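Local coordinates for protein cellulase (PDB 6XSO) that is a broad-specificity endoglucanase of glycoside hydrolase family 5, subfamily 4, that hydrolyses internal linkages of cellulose and probably also of xylan and related plant polysaccharides, at residues G93-A98 against W154-E159; K149-W154 against V214-G219. All blocks are in the same frame, centred on the assembly; numbering follows the deposited sequence.

Contact 1: G93-A98 against W154-E159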
ATOM      1  N   GLY A  93     -13.306  11.241 -15.695  1.00 36.48           N
ATOM      2  CA  GLY A  93     -12.245  10.501 -15.060  1.00 35.72           C
ATOM      3  C   GLY A  93     -10.863  11.082 -15.255  1.00 31.22           C
ATOM      4  O   GLY A  93      -9.888  10.461 -14.821  1.00 32.92           O
ATOM      5  N   LYS A  94     -10.753  12.245 -15.895  1.00 34.45           N
ATOM      6  CA  LYS A  94      -9.456  12.876 -16.117  1.00 32.15           C
ATOM      7  C   LYS A  94      -8.972  13.550 -14.836  1.00 33.83           C
ATOM      8  O   LYS A  94      -9.703  14.334 -14.221  1.00 33.92           O
ATOM      9  CB  LYS A  94      -9.548  13.894 -17.259  1.00 34.06           C
ATOM     10  CG  LYS A  94      -8.171  14.464 -17.656  1.00 34.40           C
ATOM     11  CD  LYS A  94      -8.256  15.431 -18.813  1.00 42.92           C
ATOM     12  CE  LYS A  94      -8.731  16.805 -18.367  1.00 51.64           C
ATOM     13  NZ  LYS A  94      -8.549  17.812 -19.448  1.00 58.92           N
ATOM     14  N   VAL A  95      -7.729  13.248 -14.451  1.00 30.75           N
ATOM     15  CA  VAL A  95      -7.086  13.848 -13.279  1.00 28.34           C
ATOM     16  C   VAL A  95      -6.566  15.217 -13.693  1.00 31.36           C
ATOM     17  O   VAL A  95      -5.928  15.355 -14.743  1.00 32.99           O
ATOM     18  CB  VAL A  95      -5.925  12.962 -12.790  1.00 26.85           C
ATOM     19  CG1 VAL A  95      -5.180  13.622 -11.617  1.00 28.18           C
ATOM     20  CG2 VAL A  95      -6.434  11.566 -12.402  1.00 28.48           C
ATOM     21  N   ASN A  96      -6.821  16.237 -12.877  1.00 32.10           N
ATOM     22  CA  ASN A  96      -6.378  17.570 -13.264  1.00 31.21           C
ATOM     23  C   ASN A  96      -4.853  17.661 -13.197  1.00 30.11           C
ATOM     24  O   ASN A  96      -4.196  16.952 -12.435  1.00 31.37           O
ATOM     25  CB  ASN A  96      -7.031  18.658 -12.415  1.00 32.69           C
ATOM     26  CG  ASN A  96      -6.701  18.547 -10.966  1.00 31.80           C
ATOM     27  OD1 ASN A  96      -5.624  18.963 -10.516  1.00 32.49           O
ATOM     28  ND2 ASN A  96      -7.638  18.007 -10.197  1.00 34.18           N
ATOM     29  N   GLU A  97      -4.290  18.546 -14.030  1.00 34.95           N
ATOM     30  CA  GLU A  97      -2.834  18.602 -14.171  1.00 34.07           C
ATOM     31  C   GLU A  97      -2.158  19.035 -12.876  1.00 34.90           C
ATOM     32  O   GLU A  97      -1.075  18.539 -12.534  1.00 34.04           O
ATOM     33  CB  GLU A  97      -2.455  19.537 -15.322  1.00 41.66           C
ATOM     34  CG  GLU A  97      -2.813  18.987 -16.689  1.00 55.33           C
ATOM     35  CD  GLU A  97      -2.456  19.940 -17.814  1.00 88.42           C
ATOM     36  OE1 GLU A  97      -1.815  20.980 -17.537  1.00 71.02           O
ATOM     37  OE2 GLU A  97      -2.818  19.647 -18.975  1.00 93.25           O
ATOM     38  N   ALA A  98      -2.788  19.940 -12.124  1.00 31.81           N
ATOM     39  CA  ALA A  98      -2.157  20.431 -10.898  1.00 33.56           C
ATOM     40  C   ALA A  98      -1.990  19.310  -9.880  1.00 30.37           C
ATOM     41  O   ALA A  98      -0.978  19.249  -9.165  1.00 30.20           O
ATOM     42  CB  ALA A  98      -2.982  21.573 -10.300  1.00 35.42           C
ATOM     43  N   TRP A 154      -5.573   4.515 -14.423  1.00 24.68           N
ATOM     44  CA  TRP A 154      -4.244   3.915 -14.414  1.00 23.34           C
ATOM     45  C   TRP A 154      -3.447   4.252 -15.663  1.00 25.55           C
ATOM     46  O   TRP A 154      -2.223   4.414 -15.575  1.00 25.21           O
ATOM     47  CB  TRP A 154      -4.297   2.417 -14.124  1.00 24.92           C
ATOM     48  CG  TRP A 154      -4.180   2.205 -12.665  1.00 23.28           C
ATOM     49  CD1 TRP A 154      -5.123   1.700 -11.821  1.00 25.02           C
ATOM     50  CD2 TRP A 154      -3.049   2.549 -11.856  1.00 21.49           C
ATOM     51  NE1 TRP A 154      -4.641   1.695 -10.531  1.00 22.83           N
ATOM     52  CE2 TRP A 154      -3.376   2.229 -10.532  1.00 22.05           C
ATOM     53  CE3 TRP A 154      -1.800   3.134 -12.131  1.00 23.58           C
ATOM     54  CZ2 TRP A 154      -2.496   2.438  -9.485  1.00 23.71           C
ATOM     55  CZ3 TRP A 154      -0.916   3.326 -11.084  1.00 23.07           C
ATOM     56  CH2 TRP A 154      -1.282   2.990  -9.779  1.00 23.12           C
ATOM     57  N   ARG A 155      -4.097   4.398 -16.826  1.00 27.75           N
ATOM     58  CA  ARG A 155      -3.346   4.859 -17.989  1.00 27.89           C
ATOM     59  C   ARG A 155      -2.749   6.236 -17.722  1.00 28.99           C
ATOM     60  O   ARG A 155      -1.602   6.510 -18.092  1.00 28.44           O
ATOM     61  CB  ARG A 155      -4.219   4.878 -19.243  1.00 27.03           C
ATOM     62  CG  ARG A 155      -4.513   3.489 -19.802  1.00 28.92           C
ATOM     63  CD  ARG A 155      -5.056   3.505 -21.243  1.00 32.03           C
ATOM     64  NE  ARG A 155      -6.189   4.411 -21.424  1.00 34.23           N
ATOM     65  CZ  ARG A 155      -7.452   4.078 -21.180  1.00 33.10           C
ATOM     66  NH1 ARG A 155      -7.748   2.858 -20.761  1.00 34.19           N
ATOM     67  NH2 ARG A 155      -8.423   4.966 -21.367  1.00 38.16           N
ATOM     68  N   GLN A 156      -3.513   7.117 -17.075  1.00 27.83           N
ATOM     69  CA  GLN A 156      -3.018   8.468 -16.814  1.00 27.87           C
ATOM     70  C   GLN A 156      -1.851   8.450 -15.837  1.00 27.88           C
ATOM     71  O   GLN A 156      -0.842   9.137 -16.048  1.00 28.66           O
ATOM     72  CB  GLN A 156      -4.135   9.332 -16.230  1.00 28.75           C
ATOM     73  CG  GLN A 156      -5.260   9.677 -17.177  1.00 29.30           C
ATOM     74  CD  GLN A 156      -6.392  10.369 -16.449  1.00 28.81           C
ATOM     75  OE1 GLN A 156      -6.292  11.552 -16.119  1.00 31.54           O
ATOM     76  NE2 GLN A 156      -7.476   9.628 -16.185  1.00 30.52           N
ATOM     77  N   ILE A 157      -1.991   7.707 -14.740  1.00 26.34           N
ATOM     78  CA  ILE A 157      -0.895   7.626 -13.776  1.00 24.70           C
ATOM     79  C   ILE A 157       0.326   7.013 -14.447  1.00 25.29           C
ATOM     80  O   ILE A 157       1.450   7.500 -14.301  1.00 26.35           O
ATOM     81  CB  ILE A 157      -1.309   6.819 -12.530  1.00 24.07           C
ATOM     82  CG1 ILE A 157      -2.486   7.478 -11.802  1.00 25.00           C
ATOM     83  CG2 ILE A 157      -0.120   6.702 -11.569  1.00 24.60           C
ATOM     84  CD1 ILE A 157      -3.192   6.576 -10.812  1.00 25.49           C
ATOM     85  N   ALA A 158       0.125   5.897 -15.153  1.00 26.08           N
ATOM     86  CA  ALA A 158       1.235   5.222 -15.817  1.00 26.02           C
ATOM     87  C   ALA A 158       1.947   6.137 -16.807  1.00 24.44           C
ATOM     88  O   ALA A 158       3.188   6.164 -16.856  1.00 26.68           O
ATOM     89  CB  ALA A 158       0.727   3.949 -16.494  1.00 26.16           C
ATOM     90  N   GLU A 159       1.190   6.902 -17.597  1.00 25.57           N
ATOM     91  CA  GLU A 159       1.820   7.835 -18.528  1.00 26.69           C
ATOM     92  C   GLU A 159       2.643   8.878 -17.792  1.00 26.74           C
ATOM     93  O   GLU A 159       3.750   9.224 -18.224  1.00 30.64           O
ATOM     94  CB  GLU A 159       0.746   8.526 -19.370  1.00 30.64           C
ATOM     95  CG  GLU A 159       0.079   7.649 -20.386  1.00 35.88           C
ATOM     96  CD  GLU A 159       0.994   7.268 -21.541  1.00 37.15           C
ATOM     97  OE1 GLU A 159       2.110   7.811 -21.608  1.00 37.61           O
ATOM     98  OE2 GLU A 159       0.578   6.419 -22.362  1.00 48.76           O
TER

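Contact 2: K149-W154 against V214-G219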
ATOM      1  N   LYS A 149     -13.392   3.488 -16.463  1.00 28.45           N
ATOM      2  CA  LYS A 149     -12.860   4.650 -15.748  1.00 27.72           C
ATOM      3  C   LYS A 149     -11.596   4.290 -14.975  1.00 26.35           C
ATOM      4  O   LYS A 149     -10.635   5.074 -14.935  1.00 25.91           O
ATOM      5  CB  LYS A 149     -13.903   5.194 -14.770  1.00 36.15           C
ATOM      6  CG  LYS A 149     -13.659   6.629 -14.342  1.00 42.98           C
ATOM      7  CD  LYS A 149     -14.519   7.589 -15.175  1.00 57.91           C
ATOM      8  CE  LYS A 149     -15.922   7.737 -14.597  1.00 56.19           C
ATOM      9  NZ  LYS A 149     -16.675   8.853 -15.231  1.00 52.19           N
ATOM     10  N   TYR A 150     -11.605   3.122 -14.323  1.00 26.50           N
ATOM     11  CA  TYR A 150     -10.444   2.652 -13.573  1.00 23.68           C
ATOM     12  C   TYR A 150      -9.239   2.441 -14.479  1.00 24.40           C
ATOM     13  O   TYR A 150      -8.121   2.857 -14.146  1.00 23.81           O
ATOM     14  CB  TYR A 150     -10.817   1.359 -12.843  1.00 22.50           C
ATOM     15  CG  TYR A 150      -9.686   0.717 -12.094  1.00 21.91           C
ATOM     16  CD1 TYR A 150      -8.982  -0.352 -12.636  1.00 23.37           C
ATOM     17  CD2 TYR A 150      -9.347   1.140 -10.824  1.00 22.14           C
ATOM     18  CE1 TYR A 150      -7.951  -0.957 -11.945  1.00 22.25           C
ATOM     19  CE2 TYR A 150      -8.309   0.547 -10.144  1.00 21.53           C
ATOM     20  CZ  TYR A 150      -7.629  -0.499 -10.708  1.00 21.14           C
ATOM     21  OH  TYR A 150      -6.598  -1.128 -10.060  1.00 21.89           O
ATOM     22  N   GLU A 151      -9.441   1.800 -15.632  1.00 24.57           N
ATOM     23  CA  GLU A 151      -8.356   1.658 -16.600  1.00 25.14           C
ATOM     24  C   GLU A 151      -7.854   3.021 -17.071  1.00 25.47           C
ATOM     25  O   GLU A 151      -6.643   3.221 -17.207  1.00 27.01           O
ATOM     26  CB  GLU A 151      -8.781   0.764 -17.774  1.00 25.08           C
ATOM     27  CG  GLU A 151      -8.955  -0.698 -17.369  1.00 27.19           C
ATOM     28  CD  GLU A 151      -9.161  -1.665 -18.531  1.00 35.38           C
ATOM     29  OE1 GLU A 151      -8.947  -1.294 -19.701  1.00 37.90           O
ATOM     30  OE2 GLU A 151      -9.536  -2.830 -18.262  1.00 29.05           O
ATOM     31  N   TYR A 152      -8.762   3.977 -17.318  1.00 26.76           N
ATOM     32  CA  TYR A 152      -8.324   5.307 -17.750  1.00 27.73           C
ATOM     33  C   TYR A 152      -7.499   5.995 -16.671  1.00 27.36           C
ATOM     34  O   TYR A 152      -6.489   6.655 -16.973  1.00 28.26           O
ATOM     35  CB  TYR A 152      -9.545   6.149 -18.148  1.00 29.04           C
ATOM     36  CG  TYR A 152      -9.296   7.589 -18.567  1.00 29.43           C
ATOM     37  CD1 TYR A 152     -10.205   8.569 -18.232  1.00 31.52           C
ATOM     38  CD2 TYR A 152      -8.171   7.954 -19.294  1.00 29.58           C
ATOM     39  CE1 TYR A 152     -10.020   9.878 -18.610  1.00 31.96           C
ATOM     40  CE2 TYR A 152      -7.968   9.277 -19.678  1.00 31.94           C
ATOM     41  CZ  TYR A 152      -8.890  10.231 -19.319  1.00 32.81           C
ATOM     42  OH  TYR A 152      -8.714  11.557 -19.721  1.00 37.12           O
ATOM     43  N   LEU A 153      -7.912   5.862 -15.410  1.00 27.06           N
ATOM     44  CA  LEU A 153      -7.115   6.416 -14.315  1.00 26.62           C
ATOM     45  C   LEU A 153      -5.704   5.841 -14.308  1.00 24.61           C
ATOM     46  O   LEU A 153      -4.723   6.589 -14.200  1.00 25.87           O
ATOM     47  CB  LEU A 153      -7.822   6.175 -12.987  1.00 24.33           C
ATOM     48  CG  LEU A 153      -7.083   6.571 -11.713  1.00 24.15           C
ATOM     49  CD1 LEU A 153      -6.723   8.032 -11.755  1.00 25.30           C
ATOM     50  CD2 LEU A 153      -7.946   6.248 -10.497  1.00 24.65           C
ATOM     51  N   TRP A 154      -5.573   4.515 -14.423  1.00 24.68           N
ATOM     52  CA  TRP A 154      -4.244   3.915 -14.414  1.00 23.34           C
ATOM     53  C   TRP A 154      -3.447   4.252 -15.663  1.00 25.55           C
ATOM     54  O   TRP A 154      -2.223   4.414 -15.575  1.00 25.21           O
ATOM     55  CB  TRP A 154      -4.297   2.417 -14.124  1.00 24.92           C
ATOM     56  CG  TRP A 154      -4.180   2.205 -12.665  1.00 23.28           C
ATOM     57  CD1 TRP A 154      -5.123   1.700 -11.821  1.00 25.02           C
ATOM     58  CD2 TRP A 154      -3.049   2.549 -11.856  1.00 21.49           C
ATOM     59  NE1 TRP A 154      -4.641   1.695 -10.531  1.00 22.83           N
ATOM     60  CE2 TRP A 154      -3.376   2.229 -10.532  1.00 22.05           C
ATOM     61  CE3 TRP A 154      -1.800   3.134 -12.131  1.00 23.58           C
ATOM     62  CZ2 TRP A 154      -2.496   2.438  -9.485  1.00 23.71           C
ATOM     63  CZ3 TRP A 154      -0.916   3.326 -11.084  1.00 23.07           C
ATOM     64  CH2 TRP A 154      -1.282   2.990  -9.779  1.00 23.12           C
ATOM     65  N   VAL A 214      -3.044  -4.102 -14.442  1.00 24.38           N
ATOM     66  CA  VAL A 214      -1.836  -4.539 -15.135  1.00 24.00           C
ATOM     67  C   VAL A 214      -1.937  -4.208 -16.616  1.00 25.85           C
ATOM     68  O   VAL A 214      -1.006  -3.655 -17.212  1.00 26.10           O
ATOM     69  CB  VAL A 214      -1.581  -6.034 -14.885  1.00 26.65           C
ATOM     70  CG1 VAL A 214      -0.499  -6.549 -15.802  1.00 34.78           C
ATOM     71  CG2 VAL A 214      -1.178  -6.256 -13.421  1.00 24.73           C
ATOM     72  N   ASN A 215      -3.078  -4.530 -17.231  1.00 25.30           N
ATOM     73  CA  ASN A 215      -3.226  -4.298 -18.659  1.00 25.58           C
ATOM     74  C   ASN A 215      -3.125  -2.817 -18.997  1.00 25.82           C
ATOM     75  O   ASN A 215      -2.511  -2.444 -20.006  1.00 27.78           O
ATOM     76  CB  ASN A 215      -4.567  -4.851 -19.135  1.00 26.17           C
ATOM     77  CG  ASN A 215      -4.626  -6.373 -19.101  1.00 30.70           C
ATOM     78  OD1 ASN A 215      -3.602  -7.050 -18.999  1.00 29.85           O
ATOM     79  ND2 ASN A 215      -5.841  -6.917 -19.177  1.00 30.46           N
ATOM     80  N   ALA A 216      -3.726  -1.957 -18.173  1.00 25.62           N
ATOM     81  CA  ALA A 216      -3.681  -0.527 -18.456  1.00 23.72           C
ATOM     82  C   ALA A 216      -2.259  -0.003 -18.331  1.00 26.55           C
ATOM     83  O   ALA A 216      -1.795   0.778 -19.169  1.00 27.26           O
ATOM     84  CB  ALA A 216      -4.606   0.221 -17.497  1.00 29.43           C
ATOM     85  N   VAL A 217      -1.543  -0.448 -17.300  1.00 26.13           N
ATOM     86  CA  VAL A 217      -0.198   0.057 -17.083  1.00 24.61           C
ATOM     87  C   VAL A 217       0.740  -0.452 -18.171  1.00 26.06           C
ATOM     88  O   VAL A 217       1.451   0.324 -18.816  1.00 26.52           O
ATOM     89  CB  VAL A 217       0.306  -0.329 -15.681  1.00 22.15           C
ATOM     90  CG1 VAL A 217       1.796   0.009 -15.567  1.00 24.94           C
ATOM     91  CG2 VAL A 217      -0.483   0.357 -14.595  1.00 25.11           C
ATOM     92  N   ARG A 218       0.755  -1.767 -18.390  1.00 27.64           N
ATOM     93  CA  ARG A 218       1.689  -2.323 -19.359  1.00 27.23           C
ATOM     94  C   ARG A 218       1.379  -1.834 -20.766  1.00 27.41           C
ATOM     95  O   ARG A 218       2.290  -1.716 -21.596  1.00 30.40           O
ATOM     96  CB  ARG A 218       1.674  -3.842 -19.298  1.00 31.65           C
ATOM     97  CG  ARG A 218       1.871  -4.387 -17.890  1.00 39.23           C
ATOM     98  CD  ARG A 218       3.247  -4.937 -17.731  1.00 28.24           C
ATOM     99  NE  ARG A 218       3.458  -5.603 -16.458  1.00 25.67           N
ATOM    100  CZ  ARG A 218       4.322  -5.168 -15.542  1.00 24.97           C
ATOM    101  NH1 ARG A 218       5.020  -4.058 -15.760  1.00 25.20           N
ATOM    102  NH2 ARG A 218       4.483  -5.842 -14.412  1.00 23.65           N
ATOM    103  N   GLY A 219       0.107  -1.525 -21.043  1.00 28.23           N
ATOM    104  CA  GLY A 219      -0.287  -1.054 -22.362  1.00 29.10           C
ATOM    105  C   GLY A 219       0.248   0.312 -22.728  1.00 30.27           C
ATOM    106  O   GLY A 219       0.241   0.673 -23.913  1.00 32.06           O
TER
HETATM  107  O   HOH W   1      -8.190  -5.038 -19.439  1.00 33.67           O

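Contact 1: G93-A98 against W154-E159
The flat carboxamide of Gln156 meets the backbone of Gly93 and Val95 within its own plane. Gln156 NE2 donates to Gly93 O at 2.9 Å, nearly straight at 169°, and that oxygen lies in the amide plane, whereas NE2 stands 38° above the plane of the Gly93 carbonyl. Gln156 OE1 accepts from Val95 N at 2.8 Å, the donor lying in the carbonyl plane on a lone pair. This two-bond grip fixes the rotation of the amide. Gln156 CG lies anti to the carbonyl carbon, beside the backbone N (chi1 -69°), and the chain runs extended from there, which carries the amide from the helix to the loop. Beside Gln156 OE1 pack Lys94 CA, 3.4 Å away, and Val95 CB, at 3.6 Å; the Lys94 chain crosses Gln156 at about a right angle. A leucine in place of Gln156 would probably leave Gly93 O and Val95 N without their mates and the loop less firmly held to the helix. Gln156 NE2 also makes a weak bond to Tyr152 O, one turn back. In this (beta/alpha)8 barrel the contact joins the loop after strand 78-81, just before helix 97-111, to the neighbouring outer helix 140-161.

Contact 2: K149-W154 against V214-G219
Ala216 CB sits against the backbone of helix 140-161, 3.6 Å from Glu151 O, in a helix-helix contact of the (beta/alpha)8 barrel. The two helices, 140-161 and 196-219, flank strand 168-171 in the chain and run in roughly the same direction, their segments crossing at -35° with the axes 8.5 Å apart. The small methyl lets the backbones come this near: Glu151 CA and Ala216 CA are 5.5 Å apart. One turn along, Trp154 CB meets the same methyl, Ala216 CB, at 4.0 Å, so Ala216 rests against residues three apart on the facing helix. The indole of Trp154 then continues past Ala216 alongside Val217, both side chains pointing the same way, and Trp154 CE3 approaches Val217 CG2 obliquely at 3.9 Å. Val217 offers this branch because CG2 lies anti to the carbonyl carbon and beside the backbone N, leaving CG1 anti to N (chi1 171°).

Around this apolar first shell, several groups position the indole. Trp154 CD1 lies over one face of the Tyr150 ring, 3.5 Å above its plane and offset toward the rim. Trp154 NE1 and Tyr150 OH both bond to Ser172 O, just beyond strand 168-171, while Phe213 from helix 196-219 meets the indole edge-to-face. No hydrogen bond joins 149-154 directly to 214-219; a polar link between the helices comes from Ser212, one turn before Ala216 in helix 196-219, whose OG bonds Glu151 OE2. Glu151 OE2 also takes a hydrogen bond at 2.8 Å from a water that accepts from Asn215 ND2 at 3.0 Å.

From the N terminus, the chain leaves strand 78-81, passes through the loop 93-96 into helix 97-111, builds strand 116-119, and returns along helix 140-161, where contact 1 closes a 55-residue excursion. Before that closure, 149-154 has already opened contact 2, which shuts only when helix 196-219 arrives after strand 168-171. The segments alternate, so the two loops cross rather than nest; the two segments of helix 140-161 overlap at Trp154, which packs only in contact 2. Helix 140-161 thus faces the loop before helix 97-111 with one flank and helix 196-219 with another. The contacts also touch directly: Val95 CG2 packs on Leu153 CD1 at 3.6 Å. Together they tie three consecutive beta-alpha units of the barrel wall.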